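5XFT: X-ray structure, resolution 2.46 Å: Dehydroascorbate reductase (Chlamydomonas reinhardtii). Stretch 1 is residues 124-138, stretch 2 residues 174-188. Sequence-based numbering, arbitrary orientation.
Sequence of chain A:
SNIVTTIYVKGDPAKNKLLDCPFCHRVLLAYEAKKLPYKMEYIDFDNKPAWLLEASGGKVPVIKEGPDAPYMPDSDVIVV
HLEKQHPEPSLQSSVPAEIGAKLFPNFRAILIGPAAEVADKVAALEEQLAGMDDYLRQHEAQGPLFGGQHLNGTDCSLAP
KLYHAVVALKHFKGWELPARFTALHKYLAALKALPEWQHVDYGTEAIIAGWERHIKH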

# COMPACT_ATOMS: atom_id res chain seq x y z
N ALA A 124 -20.14 1.66 5.37
CA ALA A 124 -19.07 0.90 6.00
C ALA A 124 -17.71 1.57 5.78
O ALA A 124 -16.90 1.69 6.71
N LEU A 125 -17.45 2.00 4.54
CA LEU A 125 -16.22 2.72 4.25
C LEU A 125 -16.05 3.90 5.19
O LEU A 125 -14.97 4.10 5.76
N GLU A 126 -17.12 4.67 5.39
CA GLU A 126 -16.98 5.86 6.22
C GLU A 126 -16.78 5.50 7.69
O GLU A 126 -16.16 6.26 8.44
N GLU A 127 -17.29 4.34 8.12
CA GLU A 127 -16.91 3.87 9.45
C GLU A 127 -15.41 3.57 9.54
O GLU A 127 -14.76 3.89 10.54
N GLN A 128 -14.85 2.96 8.49
CA GLN A 128 -13.41 2.69 8.49
C GLN A 128 -12.61 3.98 8.57
O GLN A 128 -11.72 4.14 9.42
N LEU A 129 -12.90 4.93 7.67
CA LEU A 129 -12.20 6.21 7.68
C LEU A 129 -12.39 6.94 9.00
O LEU A 129 -11.52 7.69 9.44
N ALA A 130 -13.54 6.74 9.65
CA ALA A 130 -13.77 7.33 10.96
C ALA A 130 -12.83 6.73 12.00
O ALA A 130 -12.21 7.45 12.78
N GLY A 131 -12.73 5.40 12.02
CA GLY A 131 -11.80 4.73 12.91
C GLY A 131 -10.38 5.24 12.77
O GLY A 131 -9.76 5.66 13.76
N MET A 132 -9.86 5.24 11.54
CA MET A 132 -8.50 5.73 11.31
C MET A 132 -8.36 7.18 11.74
O MET A 132 -7.37 7.55 12.39
N ASP A 133 -9.35 8.01 11.40
CA ASP A 133 -9.28 9.44 11.71
C ASP A 133 -9.24 9.68 13.21
O ASP A 133 -8.39 10.42 13.72
N ASP A 134 -10.15 9.03 13.95
CA ASP A 134 -10.16 9.14 15.41
C ASP A 134 -8.83 8.68 15.99
O ASP A 134 -8.26 9.35 16.86
N TYR A 135 -8.33 7.52 15.53
CA TYR A 135 -7.08 7.01 16.06
C TYR A 135 -5.95 8.03 15.87
O TYR A 135 -5.25 8.37 16.82
N LEU A 136 -5.79 8.54 14.64
CA LEU A 136 -4.73 9.51 14.40
C LEU A 136 -4.92 10.77 15.24
O LEU A 136 -3.93 11.42 15.61
N ARG A 137 -6.16 11.12 15.57
CA ARG A 137 -6.39 12.30 16.40
C ARG A 137 -5.97 12.05 17.84
O ARG A 137 -5.29 12.89 18.45
N GLN A 138 -6.36 10.91 18.42
CA GLN A 138 -6.02 10.64 19.81
C GLN A 138 -4.52 10.45 20.02
O GLN A 138 -4.06 10.54 21.16
N GLY A 174 -16.61 10.97 -8.13
CA GLY A 174 -16.72 12.31 -7.60
C GLY A 174 -16.72 12.34 -6.09
O GLY A 174 -16.82 13.41 -5.48
N TRP A 175 -16.63 11.16 -5.47
CA TRP A 175 -16.54 11.06 -4.02
C TRP A 175 -15.33 11.82 -3.51
O TRP A 175 -14.32 11.96 -4.21
N GLU A 176 -15.44 12.33 -2.29
CA GLU A 176 -14.35 13.11 -1.73
C GLU A 176 -14.19 12.78 -0.26
O GLU A 176 -15.14 12.37 0.42
N LEU A 177 -12.96 12.92 0.22
CA LEU A 177 -12.66 12.73 1.63
C LEU A 177 -13.20 13.92 2.41
O LEU A 177 -12.73 15.05 2.22
N PRO A 178 -14.19 13.72 3.28
CA PRO A 178 -14.78 14.86 4.01
C PRO A 178 -13.73 15.69 4.73
O PRO A 178 -12.74 15.17 5.25
N ALA A 179 -13.95 17.01 4.74
CA ALA A 179 -13.04 17.93 5.41
C ALA A 179 -13.04 17.77 6.92
O ALA A 179 -12.11 18.25 7.57
N ARG A 180 -14.05 17.11 7.48
CA ARG A 180 -14.08 16.90 8.92
C ARG A 180 -13.09 15.84 9.38
O ARG A 180 -12.64 15.89 10.53
N PHE A 181 -12.74 14.89 8.51
CA PHE A 181 -11.66 13.95 8.81
C PHE A 181 -10.33 14.69 8.76
O PHE A 181 -9.50 14.43 7.88
N THR A 182 -10.14 15.63 9.69
CA THR A 182 -8.96 16.48 9.70
C THR A 182 -7.68 15.65 9.75
O THR A 182 -6.73 15.90 8.99
N ALA A 183 -7.65 14.66 10.64
CA ALA A 183 -6.44 13.86 10.83
C ALA A 183 -6.10 13.04 9.59
O ALA A 183 -4.93 12.74 9.35
N LEU A 184 -7.11 12.67 8.80
CA LEU A 184 -6.83 11.97 7.55
C LEU A 184 -6.20 12.90 6.52
O LEU A 184 -5.31 12.50 5.76
N HIS A 185 -6.65 14.16 6.48
CA HIS A 185 -6.09 15.10 5.50
C HIS A 185 -4.65 15.44 5.85
O HIS A 185 -3.77 15.43 4.97
N LYS A 186 -4.38 15.74 7.12
CA LYS A 186 -2.99 15.98 7.49
C LYS A 186 -2.16 14.71 7.42
O LYS A 186 -0.95 14.80 7.20
N TYR A 187 -2.78 13.54 7.58
CA TYR A 187 -2.07 12.29 7.33
C TYR A 187 -1.59 12.23 5.88
O TYR A 187 -0.42 11.94 5.61
N LEU A 188 -2.49 12.52 4.94
CA LEU A 188 -2.11 12.50 3.53
C LEU A 188 -1.01 13.53 3.25
O LEU A 188 -0.02 13.21 2.59

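A helix that begins against the flank of another must satisfy two demands at once: its first amide groups lack the usual acceptors of a preceding turn, and its apolar residues need somewhere to pack. The contact between residues 174-188 and the helix 124-138 of this dehydroascorbate reductase illustrates how one neighbouring helix can help with both. The helix starting at Thr 182 crosses helix 124-138 at 78°, with the axes 8.2 Å apart at their closest, and the two stretches together bury 704 Å².

The loop that precedes the crossing is already engaged. Gly 174, with positive phi, makes no contact, but Trp 175 (chi1 t) points toward the helix and sets the edge of its ring against Leu 129 (m, t), CH2 of Trp 175 lying 3.7 Å from CD1 of Leu 129. Leu 125 (t, p) adds a looser contact through CD2, 4.2 Å from CZ2 of Trp 175. Glu 176 is out of reach. Leu 177 (t, p) has a CA-to-CB bond directed sideways, yet its CD1 comes within 3.8 Å of CD1 of Leu 129, so that this one leucine methyl serves both loop residues.

A type I turn from Pro 178 to Phe 181 then leads into the helix. Within it, Arg 180 (chi1 p, chi2 t) leaves the backbone sideways and reaches Glu 126 (chi1 t) in a salt bridge, NH2 of Arg 180 standing 2.9 Å from OE2 of Glu 126 in nearly linear geometry; a weak bond from NH1 of Arg 180 to the same OE2 spans 3.4 Å. Beside this charged pair, Phe 181 (chi1 m), at the N-cap position, is buried. The carbonyl O of Leu 129 lies over one face of its ring, CG of Glu 126 meets the edge 3.9 Å from CZ of Phe 181, and CB of Leu 129 is 3.8 Å from CE2 of Phe 181.

At the start of the helix, OG1 of Thr 182 (chi1 p) accepts an almost linear hydrogen bond from NH2 of Arg 137 (t, t, m through chi3) at 3.0 Å. The same NH2 of Arg 137 holds OD2 of Asp 133 (chi1 t) at 2.8 Å, a salt bridge within the first helix that links the carboxylate to Thr 182. The other oxygen, OD1 of Asp 133, takes weak hydrogen bonds from N of Ala 183 at 3.1 Å and N of Leu 184 at 3.5 Å; the latter amide also bonds weakly to O of Phe 181.

The side chains here pack mainly against leucines. Ala 183 points toward helix 124-138, where the backbones are nearest, CA of Asp 133 lying 5.3 Å from CA of Ala 183; CB of Ala 183 is 3.4 Å from OD1 of Asp 133 and 3.8 Å from CB of Leu 136. Leu 184 (m, t) is the knob, seated among Leu 129, Met 132, Asp 133 and Leu 136: its CD1 is 3.8 Å from CD2 of Leu 129, its CD2 4.1 Å from CB of Met 132. Finally Tyr 187 (chi1 t) points inward, its CG 3.6 Å from CD1 of Leu 136 (m, t), while its hydroxyl is bonded elsewhere in the structure.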

# COMPACT_ATOMS: atom_id res chain seq x y z
CB ALA A 124 -19.06 -0.53 5.47
CB LEU A 125 -16.21 3.21 2.80
CG LEU A 125 -14.99 4.08 2.46
CD1 LEU A 125 -13.73 3.23 2.52
CD2 LEU A 125 -15.12 4.77 1.11
CB GLU A 126 -18.18 6.79 6.05
CG GLU A 126 -17.85 8.22 6.50
CD GLU A 126 -18.98 8.93 7.25
OE1 GLU A 126 -19.32 8.51 8.38
OE2 GLU A 126 -19.47 9.94 6.72
CB GLU A 127 -17.73 2.63 9.83
CG GLU A 127 -17.20 1.91 11.05
CD GLU A 127 -18.16 0.89 11.61
OE1 GLU A 127 -18.38 0.90 12.84
OE2 GLU A 127 -18.70 0.06 10.84
CB GLN A 128 -13.04 1.90 7.24
CG GLN A 128 -13.70 0.54 7.15
CD GLN A 128 -13.06 -0.48 8.06
OE1 GLN A 128 -11.84 -0.58 8.14
NE2 GLN A 128 -13.89 -1.26 8.76
CB LEU A 129 -12.69 7.08 6.53
CG LEU A 129 -12.40 6.58 5.12
CD1 LEU A 129 -13.01 7.52 4.09
CD2 LEU A 129 -10.90 6.46 4.92
CB ALA A 130 -15.23 7.16 11.37
CB MET A 132 -8.14 5.59 9.83
CG MET A 132 -8.17 4.16 9.32
SD MET A 132 -8.13 4.07 7.52
CE MET A 132 -6.58 4.91 7.17
CB ASP A 133 -10.47 10.13 11.06
CG ASP A 133 -10.61 11.57 11.46
OD1 ASP A 133 -9.77 12.40 11.04
OD2 ASP A 133 -11.56 11.88 12.20
CB ASP A 134 -11.31 8.32 15.99
CG ASP A 134 -12.67 8.86 15.60
OD1 ASP A 134 -12.72 10.01 15.10
OD2 ASP A 134 -13.67 8.15 15.81
CB TYR A 135 -6.71 5.68 15.40
CG TYR A 135 -5.57 4.98 16.11
CD1 TYR A 135 -4.25 5.30 15.83
CD2 TYR A 135 -5.82 4.02 17.08
CE1 TYR A 135 -3.20 4.67 16.49
CE2 TYR A 135 -4.78 3.38 17.74
CZ TYR A 135 -3.48 3.71 17.44
OH TYR A 135 -2.44 3.09 18.09
CB LEU A 136 -4.66 9.85 12.91
CG LEU A 136 -4.17 8.74 11.99
CD1 LEU A 136 -4.15 9.21 10.54
CD2 LEU A 136 -2.79 8.27 12.41
CB ARG A 137 -7.85 12.74 16.34
CG ARG A 137 -8.12 14.07 17.03
CD ARG A 137 -9.54 14.57 16.82
NE ARG A 137 -9.84 14.80 15.41
CZ ARG A 137 -10.62 14.01 14.67
NH1 ARG A 137 -11.20 12.95 15.22
NH2 ARG A 137 -10.82 14.29 13.39
CB GLN A 138 -6.75 9.40 20.31
CG GLN A 138 -8.20 9.65 20.64
CD GLN A 138 -8.71 8.70 21.68
OE1 GLN A 138 -8.63 7.48 21.52
NE2 GLN A 138 -9.25 9.25 22.77
CB TRP A 175 -16.46 9.59 -3.60
CG TRP A 175 -16.43 9.36 -2.12
CD1 TRP A 175 -17.49 9.10 -1.31
CD2 TRP A 175 -15.27 9.33 -1.28
NE1 TRP A 175 -17.07 8.93 -0.01
CE2 TRP A 175 -15.71 9.06 0.04
CE3 TRP A 175 -13.89 9.51 -1.50
CZ2 TRP A 175 -14.83 8.97 1.11
CZ3 TRP A 175 -13.03 9.42 -0.43
CH2 TRP A 175 -13.50 9.16 0.86
CB GLU A 176 -14.59 14.61 -1.91
CG GLU A 176 -13.41 15.33 -2.52
CD GLU A 176 -13.81 16.56 -3.29
OE1 GLU A 176 -14.29 17.53 -2.65
OE2 GLU A 176 -13.66 16.57 -4.52
CB LEU A 177 -11.15 12.60 1.81
CG LEU A 177 -10.63 12.16 3.18
CD1 LEU A 177 -11.05 10.73 3.46
CD2 LEU A 177 -9.12 12.30 3.24
CB PRO A 178 -15.73 14.19 5.00
CG PRO A 178 -16.11 12.91 4.34
CD PRO A 178 -14.91 12.46 3.55
CB ALA A 179 -13.40 19.37 5.04
CB ARG A 180 -15.50 16.51 9.36
CG ARG A 180 -15.95 15.18 8.83
CD ARG A 180 -17.28 14.82 9.43
NE ARG A 180 -17.43 13.38 9.57
CZ ARG A 180 -17.97 12.59 8.65
NH1 ARG A 180 -18.41 13.12 7.51
NH2 ARG A 180 -18.06 11.29 8.86
CB PHE A 181 -11.65 12.79 7.82
CG PHE A 181 -12.82 11.86 7.97
CD1 PHE A 181 -13.34 11.57 9.21
CD2 PHE A 181 -13.40 11.29 6.85
CE1 PHE A 181 -14.42 10.71 9.34
CE2 PHE A 181 -14.49 10.45 6.97
CZ PHE A 181 -14.99 10.15 8.22
CB THR A 182 -9.03 17.41 10.91
OG1 THR A 182 -9.47 16.67 12.06
CG2 THR A 182 -9.98 18.56 10.65
CB ALA A 183 -6.60 12.96 12.05
CB LEU A 184 -8.11 11.34 7.00
CG LEU A 184 -8.59 10.13 7.80
CD1 LEU A 184 -9.66 9.37 7.03
CD2 LEU A 184 -7.43 9.21 8.14
CB HIS A 185 -6.96 16.35 5.41
CG HIS A 185 -8.30 16.12 4.79
ND1 HIS A 185 -8.51 16.12 3.43
CD2 HIS A 185 -9.51 15.87 5.35
CE1 HIS A 185 -9.78 15.88 3.18
NE2 HIS A 185 -10.41 15.73 4.33
CB LYS A 186 -2.88 16.63 8.88
CG LYS A 186 -3.94 16.23 9.86
CD LYS A 186 -3.89 17.08 11.13
CE LYS A 186 -4.26 18.54 10.88
NZ LYS A 186 -4.03 19.40 12.08
CB TYR A 187 -2.97 11.10 7.66
CG TYR A 187 -2.35 9.73 7.49
CD1 TYR A 187 -1.26 9.33 8.25
CD2 TYR A 187 -2.90 8.82 6.61
CE1 TYR A 187 -0.71 8.06 8.10
CE2 TYR A 187 -2.36 7.55 6.45
CZ TYR A 187 -1.27 7.17 7.20
OH TYR A 187 -0.75 5.90 7.03
CB LEU A 188 -3.33 12.74 2.64
CG LEU A 188 -4.18 11.48 2.46
CD1 LEU A 188 -5.64 11.83 2.26
CD2 LEU A 188 -3.66 10.63 1.30